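Local coordinates for enoyl-CoA hydratase/isomerase (Mycobacterium avium, PDB 3P5M), which belongs to the crotonase superfamily and probably catalyses hydration or double-bond isomerisation of an enoyl-CoA thioester substrate, at the interface of chains A and B and the interface of chains A and C. Coordinates in Å, arbitrary orientation; residue numbers count along the deposited sequence, not the author numbering. Chains: chain A/B/C, Enoyl-CoA hydratase/isomerase.

Contact 1: the interface of chains A and B. Residues chain A 141-142, 145, 150, 153-154; chain B 209, 212-213.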
# COMPACT_ATOMS: atom_id res chain seq x y z
N SER A 141 0.62 -25.03 10.92
CA SER A 141 -0.79 -24.98 10.48
C SER A 141 -1.63 -24.27 11.50
O SER A 141 -2.66 -23.74 11.17
CB SER A 141 -1.32 -26.38 10.27
OG SER A 141 -0.41 -27.13 9.49
N ALA A 142 -1.18 -24.29 12.75
CA ALA A 142 -1.84 -23.57 13.81
C ALA A 142 -1.31 -22.12 13.97
O ALA A 142 -2.10 -21.20 14.25
CB ALA A 142 -1.69 -24.38 15.15
N PRO A 145 -2.36 -19.31 10.61
CA PRO A 145 -3.65 -18.62 10.45
C PRO A 145 -3.89 -17.43 11.38
O PRO A 145 -4.51 -16.46 10.96
CB PRO A 145 -4.66 -19.70 10.72
CG PRO A 145 -3.93 -20.95 10.19
CD PRO A 145 -2.54 -20.77 10.68
N ARG A 150 -6.45 -17.70 7.26
CA ARG A 150 -6.53 -19.00 6.65
C ARG A 150 -6.21 -19.02 5.13
O ARG A 150 -5.53 -19.95 4.64
CB ARG A 150 -7.89 -19.65 6.98
CG ARG A 150 -8.30 -20.82 6.10
CD ARG A 150 -9.57 -21.40 6.64
NE ARG A 150 -10.26 -22.21 5.64
CZ ARG A 150 -11.29 -21.76 4.91
NH1 ARG A 150 -11.87 -22.58 4.02
NH2 ARG A 150 -11.74 -20.51 5.08
N THR A 153 -2.58 -18.72 4.42
CA THR A 153 -1.91 -19.92 4.93
C THR A 153 -2.11 -21.08 3.94
O THR A 153 -1.14 -21.80 3.61
CB THR A 153 -2.36 -20.31 6.36
OG1 THR A 153 -2.21 -19.18 7.25
CG2 THR A 153 -1.52 -21.50 6.87
N SER A 154 -3.34 -21.26 3.47
CA SER A 154 -3.63 -22.28 2.46
C SER A 154 -2.75 -22.10 1.24
O SER A 154 -2.19 -23.08 0.74
CB SER A 154 -5.09 -22.26 1.98
OG SER A 154 -5.98 -22.62 3.00
N LEU B 209 -5.15 -27.64 8.99
CA LEU B 209 -5.62 -26.27 8.88
C LEU B 209 -7.08 -26.10 9.35
O LEU B 209 -7.41 -25.10 10.00
CB LEU B 209 -5.34 -25.73 7.48
CG LEU B 209 -5.60 -24.23 7.35
CD1 LEU B 209 -4.56 -23.47 8.21
CD2 LEU B 209 -5.55 -23.74 5.86
N ALA B 212 -7.17 -26.08 13.06
CA ALA B 212 -6.66 -24.83 13.60
C ALA B 212 -7.66 -23.68 13.46
O ALA B 212 -7.55 -22.71 14.16
CB ALA B 212 -5.37 -24.47 12.89
N THR B 213 -8.59 -23.75 12.52
CA THR B 213 -9.36 -22.54 12.16
C THR B 213 -10.87 -22.75 12.20
O THR B 213 -11.62 -21.77 12.23
CB THR B 213 -9.03 -22.07 10.73
OG1 THR B 213 -9.39 -23.10 9.82
CG2 THR B 213 -7.52 -21.70 10.57
O HOH W 1 -4.60 -22.18 15.51
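The pyrrolidine ring of A:Pro145 meets chain B through CB and CG, while the carbonyl of A:Ser141 points its oxygen at two methyl groups. CD1 of B:Leu209 approaches CG of A:Pro145 obliquely from one side of the ring, at 3.3 Å, and the CG2 methyl of B:Thr213 comes up roughly level with the ring, 3.5 Å from CB of the proline; both pairs are close-packed for carbons. The ring crosses the threonine side chain at about a right angle. O of A:Ser141 lies 3.3 Å from CB of B:Ala212 and 3.5 Å from CD1 of B:Leu209, and the alanine methyl also rests against CA of A:Ala142. B:Leu209, with CG anti to the backbone N (chi1 -171°), splits its branches: CD1 touches the proline and, more loosely, CG2 of A:Thr153 (3.9 Å), whereas CD2 lies 4.0 Å from CG of A:Arg150. The extended chain of that arginine runs on across B:Thr213, with CD 3.6 Å from OG1. This hydroxyl is tied to its own helix by a 2.8 Å hydrogen bond from OG1 of B:Thr213 to O of B:Leu209, which should help hold the rotamer (chi1 61°) that presents CG2 to the proline. Water 1 links the carbonyl oxygens of A:Ala142 and B:Ala212. The patch seats the C-terminal end of helix 199-213 of chain B against helices 140-143, 145-148 and 150-159 of chain A, and so joins neighbouring subunits, presumably within a crotonase-type trimer.

Contact 2: the interface of chains A and B. Residues chain A 133, 135, 227, 230-231, 234; chain B 200-201, 204.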
# COMPACT_ATOMS: atom_id res chain seq x y z
N GLY A 133 6.31 -33.55 -1.36
CA GLY A 133 5.15 -34.39 -1.06
C GLY A 133 4.85 -34.53 0.43
O GLY A 133 4.16 -35.48 0.85
N MET A 135 3.82 -32.34 4.39
CA MET A 135 2.87 -31.36 4.86
C MET A 135 3.56 -30.44 5.88
O MET A 135 4.59 -30.80 6.40
CB MET A 135 1.69 -32.09 5.52
CG MET A 135 2.02 -32.68 6.90
SD MET A 135 0.58 -33.35 7.73
CE MET A 135 -0.38 -31.84 8.02
N GLY A 227 0.12 -37.10 10.17
CA GLY A 227 0.16 -36.99 8.69
C GLY A 227 1.52 -37.17 8.04
O GLY A 227 1.65 -37.84 7.01
N ALA A 230 2.11 -40.73 7.89
CA ALA A 230 1.40 -41.26 6.72
C ALA A 230 2.13 -40.90 5.43
O ALA A 230 2.40 -41.76 4.60
CB ALA A 230 -0.06 -40.79 6.69
N LEU A 231 2.52 -39.64 5.28
CA LEU A 231 3.00 -39.16 3.99
C LEU A 231 4.40 -39.67 3.59
O LEU A 231 4.70 -39.80 2.40
CB LEU A 231 2.94 -37.62 3.93
CG LEU A 231 1.55 -36.96 3.95
CD1 LEU A 231 1.67 -35.46 4.15
CD2 LEU A 231 0.73 -37.26 2.69
N THR A 234 4.19 -42.65 1.27
CA THR A 234 3.51 -42.54 -0.01
C THR A 234 4.49 -42.50 -1.16
O THR A 234 5.67 -42.13 -1.01
CB THR A 234 2.64 -41.25 -0.13
OG1 THR A 234 3.49 -40.11 -0.09
CG2 THR A 234 1.58 -41.16 0.98
N LEU B 200 -2.43 -36.16 -1.54
CA LEU B 200 -2.53 -36.71 -0.20
C LEU B 200 -1.96 -35.72 0.81
O LEU B 200 -2.53 -35.55 1.90
CB LEU B 200 -1.84 -38.06 -0.07
CG LEU B 200 -2.44 -39.17 -0.98
CD1 LEU B 200 -1.61 -40.47 -0.95
CD2 LEU B 200 -3.89 -39.49 -0.63
N ALA B 201 -0.84 -35.09 0.44
CA ALA B 201 -0.26 -34.02 1.24
C ALA B 201 -1.19 -32.84 1.43
O ALA B 201 -1.26 -32.29 2.53
CB ALA B 201 1.12 -33.56 0.69
N TRP B 204 -3.95 -33.88 3.97
CA TRP B 204 -3.43 -33.75 5.33
C TRP B 204 -3.24 -32.31 5.79
O TRP B 204 -3.64 -31.96 6.92
CB TRP B 204 -2.13 -34.52 5.49
CG TRP B 204 -2.36 -35.95 5.81
CD1 TRP B 204 -2.24 -37.00 4.96
CD2 TRP B 204 -2.79 -36.49 7.06
NE1 TRP B 204 -2.53 -38.18 5.61
CE2 TRP B 204 -2.89 -37.90 6.89
CE3 TRP B 204 -3.10 -35.94 8.31
CZ2 TRP B 204 -3.26 -38.75 7.93
CZ3 TRP B 204 -3.48 -36.79 9.33
CH2 TRP B 204 -3.54 -38.17 9.14
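B:Trp204 lays one face of its indole against helix 217-231 of chain A, where CA of A:Gly227 stands over the six-membered ring, 3.4 Å from its centroid, in a CH-pi contact. Lacking a side chain, this glycine lets the helix backbone approach the ring. One turn on, the methyl of A:Ala230 takes up the pyrrole side, its CB 3.7 Å from NE1 of B:Trp204. A:Leu231 passes the indole in the opposite direction and sets its CD2 methyl against CD1 of the tryptophan at 3.7 Å. That methyl also touches the helix backbone where B:Leu200 joins B:Ala201, and CD1 of the leucine lies over CA of B:Ala201. At the root of the indole, A:Met135 crosses obliquely: its thioether SD is 3.7 Å from CB of B:Trp204, and the bend at chi3 (-66°) carries CE to 3.4 Å from the tryptophan O. O of A:Gly133 lies near CB of B:Ala201, and CG2 of A:Thr234 slides alongside CD1 of B:Leu200 at 3.8 Å. This apolar helix-to-helix patch packs the start of helix 199-213 of chain B on chain A, joining neighbouring subunits, presumably in a trimer. A:Thr234 holds CG2 anti to the carbonyl carbon and OG1 between N and that carbon (chi1 65°), which turns CG2 to B:Leu200. Its hydroxyl OG1 donates a 2.8 Å hydrogen bond to O of A:Leu231, lying in the carbonyl plane on a lone pair.

Contact 3: the interface of chains A and C. Residues chain A 121-122, 180-181; chain C 121-123, 164.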
# COMPACT_ATOMS: atom_id res chain seq x y z
N PRO A 121 16.21 -7.59 5.02
CA PRO A 121 15.49 -7.33 3.77
C PRO A 121 15.46 -8.53 2.80
O PRO A 121 14.50 -8.67 2.06
CB PRO A 121 16.24 -6.15 3.13
CG PRO A 121 17.14 -5.60 4.15
CD PRO A 121 17.26 -6.58 5.28
N ALA A 122 16.48 -9.38 2.81
CA ALA A 122 16.54 -10.48 1.81
C ALA A 122 16.03 -11.80 2.40
O ALA A 122 16.08 -12.81 1.74
CB ALA A 122 17.97 -10.66 1.24
N ALA A 180 17.76 -1.59 3.93
CA ALA A 180 19.12 -1.17 3.60
C ALA A 180 20.10 -2.09 4.33
O ALA A 180 19.88 -3.28 4.35
CB ALA A 180 19.34 0.32 4.00
N ASP A 181 21.13 -1.50 4.94
CA ASP A 181 22.15 -2.21 5.70
C ASP A 181 21.95 -2.16 7.23
O ASP A 181 22.91 -2.24 7.99
CB ASP A 181 23.54 -1.64 5.33
CG ASP A 181 23.73 -0.21 5.80
OD1 ASP A 181 24.90 0.15 6.06
OD2 ASP A 181 22.73 0.53 5.99
N PRO C 121 17.38 -6.78 -2.55
CA PRO C 121 16.52 -6.31 -1.42
C PRO C 121 17.18 -5.42 -0.36
O PRO C 121 16.48 -4.59 0.22
CB PRO C 121 15.98 -7.59 -0.80
CG PRO C 121 16.42 -8.74 -1.72
CD PRO C 121 17.09 -8.18 -2.93
N ALA C 122 18.49 -5.57 -0.12
CA ALA C 122 19.16 -4.81 0.92
C ALA C 122 19.90 -3.63 0.32
O ALA C 122 20.62 -2.90 1.03
CB ALA C 122 20.16 -5.70 1.71
N SER C 123 19.70 -3.42 -0.98
CA SER C 123 20.29 -2.27 -1.62
C SER C 123 19.60 -0.98 -1.17
O SER C 123 18.49 -1.03 -0.62
CB SER C 123 20.32 -2.45 -3.14
OG SER C 123 19.06 -2.21 -3.74
N SER C 164 15.50 2.79 0.96
CA SER C 164 15.55 1.34 0.67
C SER C 164 15.16 1.07 -0.77
O SER C 164 14.46 1.86 -1.38
CB SER C 164 14.63 0.54 1.60
OG SER C 164 13.24 0.77 1.34
O HOH W 2 16.79 -2.03 1.21
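Near-helical backbone torsions at A:Pro121 and C:Pro121 (psi near -30° in both) turn each proline's carbonyl towards the other chain's ring, and the positive phi of A:Ala180 (52°) marks a turn beside them. The two prolines face each other across the two-fold in a reciprocal contact. CB of A:Pro121 lies 3.3 Å from O of C:Pro121, and the twin pair, CB of C:Pro121 and O of A:Pro121, is 3.4 Å apart. Further out on each ring, CG meets the next residue of the partner: CG of A:Pro121 is 3.9 Å from the methyl CB of C:Ala122, with the exchanged pair matching it. C:Ala122 is shared, since its methyl also packs 3.6 Å from O of A:Ala180. This patch is built mostly from loops, and the symmetry of the interface suggests that it joins the two trimers of a hexamer, as in other crotonases. Polar backbone groups are bridged by water 2, which sits between two carbonyl oxygens of chain C, 2.8 Å from O of C:Pro121 and 2.7 Å from O of C:Ser123. Completing the bridge, the amide N of A:Ala180 donates to this water over 2.9 Å, bent to 149° at the hydrogen.

Contacts 1 and 2 lie about 16 Å apart between the centres of their C-alpha atoms and share helix 199-213 of chain B, whose start packs in contact 2 and whose end packs in contact 1. One helix is thereby held along its length against separate elements of chain A. Contact 3 has no residue in common with either and lies about 30 Å from contact 1 and 37 Å from contact 2, centre to centre. Its two-fold symmetry contrasts with the A-B interface, which is not an exact two-fold. Chain A thus uses distinct surfaces for each neighbour, consistent with a six-chain assembly built as a dimer of trimers.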